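Local structure of octaprenyl-diphosphate synthase (Bacteroides thetaiotaomicron, 3RMG) at residues 51-62 with 177-186; 291-302 with 314-322. The protein probably acts as a magnesium-dependent prenyltransferase of the FPP/GGPP synthase family, building isoprenoid diphosphates by chain elongation. All coordinates share one frame; numbering follows the deposited sequence.

Interaction 1: 51-62 with 177-186; sequences RPILVLLVARLY and LFAACAEAAA
Ala185 and Val55 meet where two helices of the all-helical isoprenoid synthase fold come closest, their axes 8.0 Å apart and crossing at -35° with both chains running the same way. Small residues allow that approach: the CA atoms of Ala59 and Ala185 lie 5.0 Å apart, and Ala185 CB sits 3.1 Å from Val55 O, close against the carbonyl. Val58 flanks this methyl, its CG1 packing on Ala185 CB at 3.6 Å while CG2, the other branch, turns to Ala182 CB. With CG1 anti to the backbone N (chi1 174°), Val55 has its CG2 directed at Cys181 CB. Farther along, the Tyr62 ring brings CE2 to Ala186 CB.

At the opposite end Arg51 reaches across with its chain extended from CG to NE. CG lies over one face of the Phe178 ring, 4.0 Å from the centroid, a CH-pi contact, while the guanidinium plane is tilted 52° from the ring and NE passes Leu177 CD2. An alanine in place of Arg51 would probably leave that ring face and the Leu177 methyl without their cover. Glu77 and His80 of helix 67-90 also touch the Arg51 side chain, and Phe210 meets the Phe178 ring. At the edge of that ring, near its plane, Leu54 CD2 rests 3.8 Å from Phe178 CD2.

Interaction 2: 291-302 with 314-322; sequences IEQYKKKAFDLL and LRTYLDYVV
Leu318 projects from helix 309-323 into the row formed by Lys295, Ala298 and Phe299, and its CD2 presses on Ala298 CB at 3.3 Å, a tight carbon pair. The same methyl approaches Phe299 CE2, and Leu318 CG lies beside the aliphatic Lys295 CG. One turn away, Val322 CG2 touches two neighbours: Ile291 CG2 at 3.6 Å and Lys295 CD at 3.4 Å. At the other end Leu302 CD1 touches Leu314 CB and Arg315 CG.

Outward from this core, Phe299 points the edge of its ring at Arg315 O, while Arg315 CG lies over one face, offset toward the rim. The guanidinium of Arg315 turns to Asp307, with which it forms a salt bridge. With CG anti to the backbone N (chi1 -170°) and the chain extended beyond it, Lys295 crosses the apolar seam and carries NZ to Asp319 OD2 in a salt bridge whose hydrogen bond is weak, though the position of that oxygen is doubtful. Neighbouring axes 11.0 Å apart, running at 178° and joined by a short connection, make this an antiparallel helical hairpin, here formed by the last two helices of the chain.

Interaction 1 and interaction 2 follow one another along the chain, and their centres lie 15 Å apart, yet they share one packed interior. Helix 50-62 joins them: one side receives 177-186, Ile53 and Leu61 meet the C-terminal hairpin, and Leu54 touches both. Tyr317 is the main go-between, its CE1 lying 3.7 Å from Ile53 CG2 and its OH 3.8 Å from Phe178 CE2; that hydroxyl is also hydrogen-bonded to Met50 O. Farther along, Leu61 CD1 meets Leu314 CD1 at 3.8 Å. Helix 193-217 borders both contacts, through Tyr62 and Ile291 among others. Both contacts are chiefly packing, and no metal or substrate is bound among their residues.

Interaction 1: 51-62 with 177-186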
loop_
_atom_site.group_PDB
_atom_site.type_symbol
_atom_site.label_atom_id
_atom_site.label_comp_id
_atom_site.label_asym_id
_atom_site.label_seq_id
_atom_site.Cartn_x
_atom_site.Cartn_y
_atom_site.Cartn_z
ATOM N N ARG A 51 -10.565 -17.321 -6.104
ATOM C CA ARG A 51 -11.345 -16.176 -5.630
ATOM C C ARG A 51 -12.120 -15.460 -6.740
ATOM O O ARG A 51 -13.283 -15.127 -6.556
ATOM C CB ARG A 51 -10.469 -15.190 -4.841
ATOM C CG ARG A 51 -9.980 -15.730 -3.512
ATOM C CD ARG A 51 -8.788 -14.916 -2.969
ATOM N NE ARG A 51 -8.140 -15.632 -1.882
ATOM C CZ ARG A 51 -7.035 -16.361 -2.011
ATOM N NH1 ARG A 51 -6.423 -16.445 -3.184
ATOM N NH2 ARG A 51 -6.530 -16.984 -0.953
ATOM N N PRO A 52 -11.472 -15.196 -7.886
ATOM C CA PRO A 52 -12.208 -14.631 -9.018
ATOM C C PRO A 52 -13.399 -15.488 -9.432
ATOM O O PRO A 52 -14.465 -14.951 -9.735
ATOM C CB PRO A 52 -11.152 -14.574 -10.121
ATOM C CG PRO A 52 -9.896 -14.320 -9.366
ATOM C CD PRO A 52 -10.024 -15.209 -8.144
ATOM N N ILE A 53 -13.245 -16.807 -9.426
ATOM C CA ILE A 53 -14.392 -17.663 -9.739
ATOM C C ILE A 53 -15.523 -17.454 -8.722
ATOM O O ILE A 53 -16.696 -17.408 -9.082
ATOM C CB ILE A 53 -14.002 -19.145 -9.833
ATOM C CG1 ILE A 53 -13.271 -19.419 -11.152
ATOM C CG2 ILE A 53 -15.225 -20.012 -9.742
ATOM C CD1 ILE A 53 -12.461 -20.711 -11.143
ATOM N N LEU A 54 -15.171 -17.308 -7.451
ATOM C CA LEU A 54 -16.176 -17.021 -6.438
ATOM C C LEU A 54 -16.907 -15.690 -6.719
ATOM O O LEU A 54 -18.128 -15.610 -6.616
ATOM C CB LEU A 54 -15.546 -16.983 -5.048
ATOM C CG LEU A 54 -16.519 -16.887 -3.880
ATOM C CD1 LEU A 54 -17.519 -18.030 -3.981
ATOM C CD2 LEU A 54 -15.790 -16.916 -2.540
ATOM N N VAL A 55 -16.157 -14.643 -7.045
ATOM C CA VAL A 55 -16.767 -13.345 -7.287
ATOM C C VAL A 55 -17.792 -13.452 -8.415
ATOM O O VAL A 55 -18.907 -12.947 -8.301
ATOM C CB VAL A 55 -15.715 -12.281 -7.676
ATOM C CG1 VAL A 55 -16.416 -10.968 -8.068
ATOM C CG2 VAL A 55 -14.704 -12.061 -6.534
ATOM N N LEU A 56 -17.404 -14.122 -9.500
ATOM C CA LEU A 56 -18.266 -14.262 -10.661
ATOM C C LEU A 56 -19.496 -15.097 -10.340
ATOM O O LEU A 56 -20.622 -14.682 -10.649
ATOM C CB LEU A 56 -17.496 -14.837 -11.861
ATOM C CG LEU A 56 -16.251 -14.013 -12.216
ATOM C CD1 LEU A 56 -15.471 -14.624 -13.344
ATOM C CD2 LEU A 56 -16.633 -12.580 -12.551
ATOM N N LEU A 57 -19.305 -16.261 -9.717
ATOM C CA LEU A 57 -20.470 -17.099 -9.401
ATOM C C LEU A 57 -21.470 -16.374 -8.498
ATOM O O LEU A 57 -22.674 -16.393 -8.769
ATOM C CB LEU A 57 -20.077 -18.459 -8.815
ATOM C CG LEU A 57 -19.327 -19.453 -9.713
ATOM C CD1 LEU A 57 -18.837 -20.611 -8.923
ATOM C CD2 LEU A 57 -20.178 -19.943 -10.875
ATOM N N VAL A 58 -20.990 -15.728 -7.431
ATOM C CA VAL A 58 -21.905 -15.033 -6.493
ATOM C C VAL A 58 -22.710 -13.946 -7.198
ATOM O O VAL A 58 -23.899 -13.791 -6.953
ATOM C CB VAL A 58 -21.144 -14.409 -5.275
ATOM C CG1 VAL A 58 -22.027 -13.382 -4.520
ATOM C CG2 VAL A 58 -20.708 -15.481 -4.348
ATOM N N ALA A 59 -22.060 -13.182 -8.065
ATOM C CA ALA A 59 -22.764 -12.117 -8.785
ATOM C C ALA A 59 -23.854 -12.714 -9.663
ATOM O O ALA A 59 -24.975 -12.183 -9.747
ATOM C CB ALA A 59 -21.790 -11.270 -9.617
ATOM N N ARG A 60 -23.532 -13.840 -10.292
ATOM C CA ARG A 60 -24.483 -14.518 -11.167
ATOM C C ARG A 60 -25.667 -15.109 -10.393
ATOM O O ARG A 60 -26.713 -15.399 -10.981
ATOM C CB ARG A 60 -23.787 -15.567 -12.042
ATOM C CG ARG A 60 -22.976 -14.952 -13.208
ATOM C CD ARG A 60 -23.860 -14.375 -14.321
ATOM N NE ARG A 60 -24.716 -15.413 -14.888
ATOM C CZ ARG A 60 -24.307 -16.295 -15.797
ATOM N NH1 ARG A 60 -23.059 -16.254 -16.260
ATOM N NH2 ARG A 60 -25.146 -17.221 -16.249
ATOM N N LEU A 61 -25.535 -15.263 -9.077
ATOM C CA LEU A 61 -26.721 -15.600 -8.283
ATOM C C LEU A 61 -27.787 -14.517 -8.427
ATOM O O LEU A 61 -28.971 -14.808 -8.382
ATOM C CB LEU A 61 -26.390 -15.781 -6.803
ATOM C CG LEU A 61 -25.692 -17.063 -6.374
ATOM C CD1 LEU A 61 -25.391 -17.002 -4.886
ATOM C CD2 LEU A 61 -26.564 -18.272 -6.709
ATOM N N TYR A 62 -27.361 -13.270 -8.617
ATOM C CA TYR A 62 -28.284 -12.129 -8.564
ATOM C C TYR A 62 -28.562 -11.478 -9.909
ATOM O O TYR A 62 -29.640 -10.928 -10.124
ATOM C CB TYR A 62 -27.748 -11.075 -7.600
ATOM C CG TYR A 62 -27.494 -11.642 -6.242
ATOM C CD1 TYR A 62 -28.541 -12.134 -5.476
ATOM C CD2 TYR A 62 -26.210 -11.712 -5.730
ATOM C CE1 TYR A 62 -28.317 -12.673 -4.228
ATOM C CE2 TYR A 62 -25.967 -12.249 -4.490
ATOM C CZ TYR A 62 -27.028 -12.734 -3.738
ATOM O OH TYR A 62 -26.793 -13.276 -2.491
ATOM N N LEU A 177 -10.730 -12.324 3.282
ATOM C CA LEU A 177 -10.589 -12.091 1.847
ATOM C C LEU A 177 -11.702 -12.785 1.051
ATOM O O LEU A 177 -12.340 -12.164 0.196
ATOM C CB LEU A 177 -9.220 -12.566 1.350
ATOM C CG LEU A 177 -8.911 -12.337 -0.136
ATOM C CD1 LEU A 177 -9.082 -10.872 -0.526
ATOM C CD2 LEU A 177 -7.496 -12.818 -0.470
ATOM N N PHE A 178 -11.930 -14.072 1.314
ATOM C CA PHE A 178 -13.023 -14.771 0.650
ATOM C C PHE A 178 -14.389 -14.098 0.922
ATOM O O PHE A 178 -15.197 -13.958 0.016
ATOM C CB PHE A 178 -13.060 -16.249 1.032
ATOM C CG PHE A 178 -12.094 -17.105 0.257
ATOM C CD1 PHE A 178 -10.761 -17.200 0.642
ATOM C CD2 PHE A 178 -12.524 -17.829 -0.851
ATOM C CE1 PHE A 178 -9.872 -18.001 -0.068
ATOM C CE2 PHE A 178 -11.650 -18.627 -1.564
ATOM C CZ PHE A 178 -10.317 -18.715 -1.170
ATOM N N ALA A 179 -14.643 -13.691 2.159
ATOM C CA ALA A 179 -15.891 -12.983 2.489
ATOM C C ALA A 179 -15.968 -11.678 1.707
ATOM O O ALA A 179 -17.018 -11.321 1.169
ATOM C CB ALA A 179 -15.970 -12.700 3.988
ATOM N N ALA A 180 -14.845 -10.973 1.625
ATOM C CA ALA A 180 -14.799 -9.720 0.894
ATOM C C ALA A 180 -15.117 -9.970 -0.574
ATOM O O ALA A 180 -15.890 -9.234 -1.194
ATOM C CB ALA A 180 -13.436 -9.049 1.053
ATOM N N CYS A 181 -14.541 -11.028 -1.136
ATOM C CA CYS A 181 -14.826 -11.339 -2.531
ATOM C C CYS A 181 -16.324 -11.503 -2.782
ATOM O O CYS A 181 -16.887 -10.891 -3.698
ATOM C CB CYS A 181 -14.065 -12.598 -2.954
ATOM S SG CYS A 181 -12.279 -12.282 -3.154
ATOM N N ALA A 182 -16.968 -12.340 -1.975
ATOM C CA ALA A 182 -18.384 -12.615 -2.150
ATOM C C ALA A 182 -19.221 -11.346 -1.896
ATOM O O ALA A 182 -20.082 -11.007 -2.686
ATOM C CB ALA A 182 -18.808 -13.746 -1.223
ATOM N N GLU A 183 -18.929 -10.637 -0.809
ATOM C CA GLU A 183 -19.637 -9.398 -0.467
ATOM C C GLU A 183 -19.557 -8.372 -1.588
ATOM O O GLU A 183 -20.568 -7.778 -1.984
ATOM C CB GLU A 183 -19.088 -8.787 0.831
ATOM C CG GLU A 183 -19.971 -7.640 1.369
ATOM C CD GLU A 183 -19.449 -7.036 2.658
ATOM O OE1 GLU A 183 -20.165 -6.200 3.231
ATOM O OE2 GLU A 183 -18.336 -7.405 3.108
ATOM N N ALA A 184 -18.350 -8.159 -2.093
ATOM C CA ALA A 184 -18.135 -7.266 -3.230
ATOM C C ALA A 184 -18.894 -7.750 -4.466
ATOM O O ALA A 184 -19.446 -6.941 -5.229
ATOM C CB ALA A 184 -16.638 -7.153 -3.539
ATOM N N ALA A 185 -18.933 -9.067 -4.670
ATOM C CA ALA A 185 -19.682 -9.601 -5.811
ATOM C C ALA A 185 -21.136 -9.126 -5.767
ATOM O O ALA A 185 -21.657 -8.683 -6.778
ATOM C CB ALA A 185 -19.605 -11.141 -5.878
ATOM N N ALA A 186 -21.772 -9.211 -4.595
ATOM C CA ALA A 186 -23.175 -8.773 -4.415
ATOM C C ALA A 186 -23.379 -7.253 -4.540
ATOM O O ALA A 186 -24.262 -6.801 -5.244
ATOM C CB ALA A 186 -23.747 -9.276 -3.056
#

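Interaction 2: 291-302 with 314-322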
loop_
_atom_site.group_PDB
_atom_site.type_symbol
_atom_site.label_atom_id
_atom_site.label_comp_id
_atom_site.label_asym_id
_atom_site.label_seq_id
_atom_site.Cartn_x
_atom_site.Cartn_y
_atom_site.Cartn_z
ATOM N N ILE A 291 -14.117 -28.994 8.824
ATOM C CA ILE A 291 -14.361 -28.586 7.448
ATOM C C ILE A 291 -15.772 -28.986 7.011
ATOM O O ILE A 291 -16.498 -28.190 6.412
ATOM C CB ILE A 291 -13.312 -29.196 6.495
ATOM C CG1 ILE A 291 -11.963 -28.510 6.690
ATOM C CG2 ILE A 291 -13.742 -29.067 5.037
ATOM C CD1 ILE A 291 -10.838 -29.172 5.924
ATOM N N GLU A 292 -16.156 -30.220 7.325
ATOM C CA GLU A 292 -17.465 -30.763 6.970
ATOM C C GLU A 292 -18.582 -29.940 7.616
ATOM O O GLU A 292 -19.613 -29.687 7.007
ATOM C CB GLU A 292 -17.554 -32.215 7.457
ATOM C CG GLU A 292 -18.176 -33.186 6.481
ATOM C CD GLU A 292 -17.534 -33.112 5.119
ATOM O OE1 GLU A 292 -16.321 -32.816 5.055
ATOM O OE2 GLU A 292 -18.241 -33.344 4.115
ATOM N N GLN A 293 -18.377 -29.532 8.862
ATOM C CA GLN A 293 -19.355 -28.703 9.545
ATOM C C GLN A 293 -19.552 -27.369 8.820
ATOM O O GLN A 293 -20.688 -26.942 8.607
ATOM C CB GLN A 293 -18.936 -28.452 10.996
ATOM C CG GLN A 293 -19.177 -29.622 11.940
ATOM C CD GLN A 293 -18.314 -29.541 13.202
ATOM O OE1 GLN A 293 -18.154 -30.526 13.921
ATOM N NE2 GLN A 293 -17.749 -28.367 13.464
ATOM N N TYR A 294 -18.454 -26.712 8.451
ATOM C CA TYR A 294 -18.555 -25.418 7.782
ATOM C C TYR A 294 -19.107 -25.545 6.368
ATOM O O TYR A 294 -19.820 -24.662 5.887
ATOM C CB TYR A 294 -17.221 -24.669 7.786
ATOM C CG TYR A 294 -16.991 -23.934 9.079
ATOM C CD1 TYR A 294 -17.586 -22.698 9.312
ATOM C CD2 TYR A 294 -16.183 -24.479 10.077
ATOM C CE1 TYR A 294 -17.382 -22.029 10.508
ATOM C CE2 TYR A 294 -15.977 -23.818 11.285
ATOM C CZ TYR A 294 -16.580 -22.606 11.493
ATOM O OH TYR A 294 -16.371 -21.954 12.675
ATOM N N LYS A 295 -18.779 -26.647 5.712
ATOM C CA LYS A 295 -19.306 -26.938 4.390
ATOM C C LYS A 295 -20.812 -27.102 4.474
ATOM O O LYS A 295 -21.548 -26.629 3.606
ATOM C CB LYS A 295 -18.690 -28.218 3.849
ATOM C CG LYS A 295 -18.986 -28.495 2.405
ATOM C CD LYS A 295 -18.313 -29.789 1.993
ATOM C CE LYS A 295 -18.717 -30.208 0.599
ATOM N NZ LYS A 295 -18.459 -31.659 0.379
ATOM N N LYS A 296 -21.278 -27.773 5.520
ATOM C CA LYS A 296 -22.714 -27.960 5.674
ATOM C C LYS A 296 -23.373 -26.623 5.996
ATOM O O LYS A 296 -24.463 -26.329 5.513
ATOM C CB LYS A 296 -23.025 -28.991 6.763
ATOM C CG LYS A 296 -24.507 -29.124 7.078
ATOM C CD LYS A 296 -24.716 -29.823 8.413
ATOM C CE LYS A 296 -26.087 -29.525 9.020
ATOM N NZ LYS A 296 -27.202 -30.099 8.217
ATOM N N LYS A 297 -22.716 -25.804 6.808
ATOM C CA LYS A 297 -23.243 -24.476 7.087
ATOM C C LYS A 297 -23.420 -23.707 5.779
ATOM O O LYS A 297 -24.417 -23.002 5.582
ATOM C CB LYS A 297 -22.321 -23.719 8.037
ATOM C CG LYS A 297 -22.419 -24.159 9.508
ATOM C CD LYS A 297 -21.527 -23.263 10.358
ATOM C CE LYS A 297 -20.950 -23.998 11.564
ATOM N NZ LYS A 297 -21.945 -24.131 12.655
ATOM N N ALA A 298 -22.458 -23.876 4.875
ATOM C CA ALA A 298 -22.494 -23.205 3.591
ATOM C C ALA A 298 -23.620 -23.730 2.712
ATOM O O ALA A 298 -24.345 -22.939 2.114
ATOM C CB ALA A 298 -21.149 -23.333 2.876
ATOM N N PHE A 299 -23.760 -25.056 2.634
ATOM C CA PHE A 299 -24.819 -25.683 1.845
ATOM C C PHE A 299 -26.198 -25.285 2.367
ATOM O O PHE A 299 -27.099 -24.946 1.601
ATOM C CB PHE A 299 -24.675 -27.214 1.867
ATOM C CG PHE A 299 -23.686 -27.743 0.857
ATOM C CD1 PHE A 299 -23.688 -29.074 0.491
ATOM C CD2 PHE A 299 -22.774 -26.897 0.255
ATOM C CE1 PHE A 299 -22.785 -29.557 -0.442
ATOM C CE2 PHE A 299 -21.875 -27.371 -0.682
ATOM C CZ PHE A 299 -21.879 -28.707 -1.027
ATOM N N ASP A 300 -26.349 -25.327 3.683
ATOM C CA ASP A 300 -27.575 -24.907 4.310
ATOM C C ASP A 300 -27.889 -23.453 3.960
ATOM O O ASP A 300 -29.047 -23.100 3.779
ATOM C CB ASP A 300 -27.487 -25.106 5.824
ATOM C CG ASP A 300 -27.664 -26.555 6.227
ATOM O OD1 ASP A 300 -27.474 -26.852 7.421
ATOM O OD2 ASP A 300 -27.983 -27.399 5.350
ATOM N N LEU A 301 -26.859 -22.618 3.838
ATOM C CA LEU A 301 -27.083 -21.227 3.457
ATOM C C LEU A 301 -27.624 -21.156 2.041
ATOM O O LEU A 301 -28.583 -20.430 1.780
ATOM C CB LEU A 301 -25.797 -20.402 3.516
ATOM C CG LEU A 301 -25.528 -19.295 4.540
ATOM C CD1 LEU A 301 -24.388 -18.472 3.991
ATOM C CD2 LEU A 301 -26.721 -18.387 4.835
ATOM N N LEU A 302 -26.978 -21.886 1.131
ATOM C CA LEU A 302 -27.397 -21.941 -0.282
ATOM C C LEU A 302 -28.809 -22.504 -0.510
ATOM O O LEU A 302 -29.434 -22.206 -1.532
ATOM C CB LEU A 302 -26.398 -22.760 -1.114
ATOM C CG LEU A 302 -25.065 -22.067 -1.414
ATOM C CD1 LEU A 302 -24.069 -23.034 -1.990
ATOM C CD2 LEU A 302 -25.299 -20.917 -2.360
ATOM N N LEU A 314 -21.672 -23.419 -7.632
ATOM C CA LEU A 314 -21.170 -23.136 -6.281
ATOM C C LEU A 314 -21.066 -24.385 -5.395
ATOM O O LEU A 314 -20.076 -24.565 -4.680
ATOM C CB LEU A 314 -22.066 -22.103 -5.596
ATOM C CG LEU A 314 -21.727 -20.675 -6.005
ATOM C CD1 LEU A 314 -22.870 -19.742 -5.702
ATOM C CD2 LEU A 314 -20.412 -20.228 -5.320
ATOM N N ARG A 315 -22.078 -25.249 -5.425
ATOM C CA ARG A 315 -21.964 -26.474 -4.666
ATOM C C ARG A 315 -20.756 -27.287 -5.139
ATOM O O ARG A 315 -20.019 -27.809 -4.320
ATOM C CB ARG A 315 -23.251 -27.300 -4.705
ATOM C CG ARG A 315 -24.421 -26.595 -4.046
ATOM C CD ARG A 315 -25.553 -27.540 -3.701
ATOM N NE ARG A 315 -25.942 -28.402 -4.815
ATOM C CZ ARG A 315 -26.708 -28.025 -5.838
ATOM N NH1 ARG A 315 -27.025 -28.902 -6.782
ATOM N NH2 ARG A 315 -27.156 -26.778 -5.927
ATOM N N THR A 316 -20.547 -27.374 -6.451
ATOM C CA THR A 316 -19.400 -28.099 -7.004
ATOM C C THR A 316 -18.081 -27.405 -6.644
ATOM O O THR A 316 -17.104 -28.045 -6.300
ATOM C CB THR A 316 -19.488 -28.236 -8.546
ATOM O OG1 THR A 316 -20.784 -28.714 -8.916
ATOM C CG2 THR A 316 -18.441 -29.210 -9.063
ATOM N N TYR A 317 -18.045 -26.088 -6.748
ATOM C CA TYR A 317 -16.891 -25.329 -6.279
ATOM C C TYR A 317 -16.540 -25.731 -4.838
ATOM O O TYR A 317 -15.394 -26.022 -4.517
ATOM C CB TYR A 317 -17.254 -23.855 -6.325
ATOM C CG TYR A 317 -16.191 -22.876 -5.889
ATOM C CD1 TYR A 317 -15.358 -22.263 -6.824
ATOM C CD2 TYR A 317 -16.060 -22.515 -4.554
ATOM C CE1 TYR A 317 -14.403 -21.335 -6.435
ATOM C CE2 TYR A 317 -15.105 -21.592 -4.151
ATOM C CZ TYR A 317 -14.286 -21.004 -5.093
ATOM O OH TYR A 317 -13.348 -20.085 -4.695
ATOM N N LEU A 318 -17.537 -25.757 -3.964
ATOM C CA LEU A 318 -17.265 -25.996 -2.564
ATOM C C LEU A 318 -16.856 -27.451 -2.325
ATOM O O LEU A 318 -15.989 -27.719 -1.497
ATOM C CB LEU A 318 -18.447 -25.545 -1.687
ATOM C CG LEU A 318 -18.228 -25.559 -0.166
ATOM C CD1 LEU A 318 -16.816 -25.127 0.205
ATOM C CD2 LEU A 318 -19.238 -24.679 0.545
ATOM N N ASP A 319 -17.436 -28.384 -3.079
ATOM C CA ASP A 319 -17.007 -29.784 -3.010
ATOM C C ASP A 319 -15.557 -29.938 -3.449
ATOM O O ASP A 319 -14.812 -30.739 -2.896
ATOM C CB ASP A 319 -17.884 -30.673 -3.878
ATOM C CG ASP A 319 -19.193 -31.037 -3.208
ATOM O OD1 ASP A 319 -20.156 -31.363 -3.929
ATOM O OD2 ASP A 319 -19.261 -31.005 -1.961
ATOM N N TYR A 320 -15.167 -29.165 -4.455
ATOM C CA TYR A 320 -13.840 -29.258 -5.040
ATOM C C TYR A 320 -12.794 -28.665 -4.095
ATOM O O TYR A 320 -11.688 -29.193 -3.967
ATOM C CB TYR A 320 -13.831 -28.529 -6.377
ATOM C CG TYR A 320 -12.683 -28.872 -7.287
ATOM C CD1 TYR A 320 -12.813 -29.867 -8.254
ATOM C CD2 TYR A 320 -11.475 -28.178 -7.208
ATOM C CE1 TYR A 320 -11.766 -30.177 -9.108
ATOM C CE2 TYR A 320 -10.423 -28.478 -8.056
ATOM C CZ TYR A 320 -10.572 -29.478 -9.005
ATOM O OH TYR A 320 -9.528 -29.783 -9.851
ATOM N N VAL A 321 -13.143 -27.566 -3.434
ATOM C CA VAL A 321 -12.308 -27.028 -2.369
ATOM C C VAL A 321 -12.057 -28.115 -1.313
ATOM O O VAL A 321 -10.939 -28.616 -1.172
ATOM C CB VAL A 321 -12.957 -25.790 -1.725
ATOM C CG1 VAL A 321 -12.290 -25.445 -0.400
ATOM C CG2 VAL A 321 -12.895 -24.617 -2.681
ATOM N N VAL A 322 -13.110 -28.494 -0.596
ATOM C CA VAL A 322 -13.024 -29.557 0.402
ATOM C C VAL A 322 -12.275 -30.810 -0.075
ATOM O O VAL A 322 -11.264 -31.196 0.510
ATOM C CB VAL A 322 -14.422 -29.973 0.883
ATOM C CG1 VAL A 322 -14.341 -31.241 1.731
ATOM C CG2 VAL A 322 -15.063 -28.836 1.660
#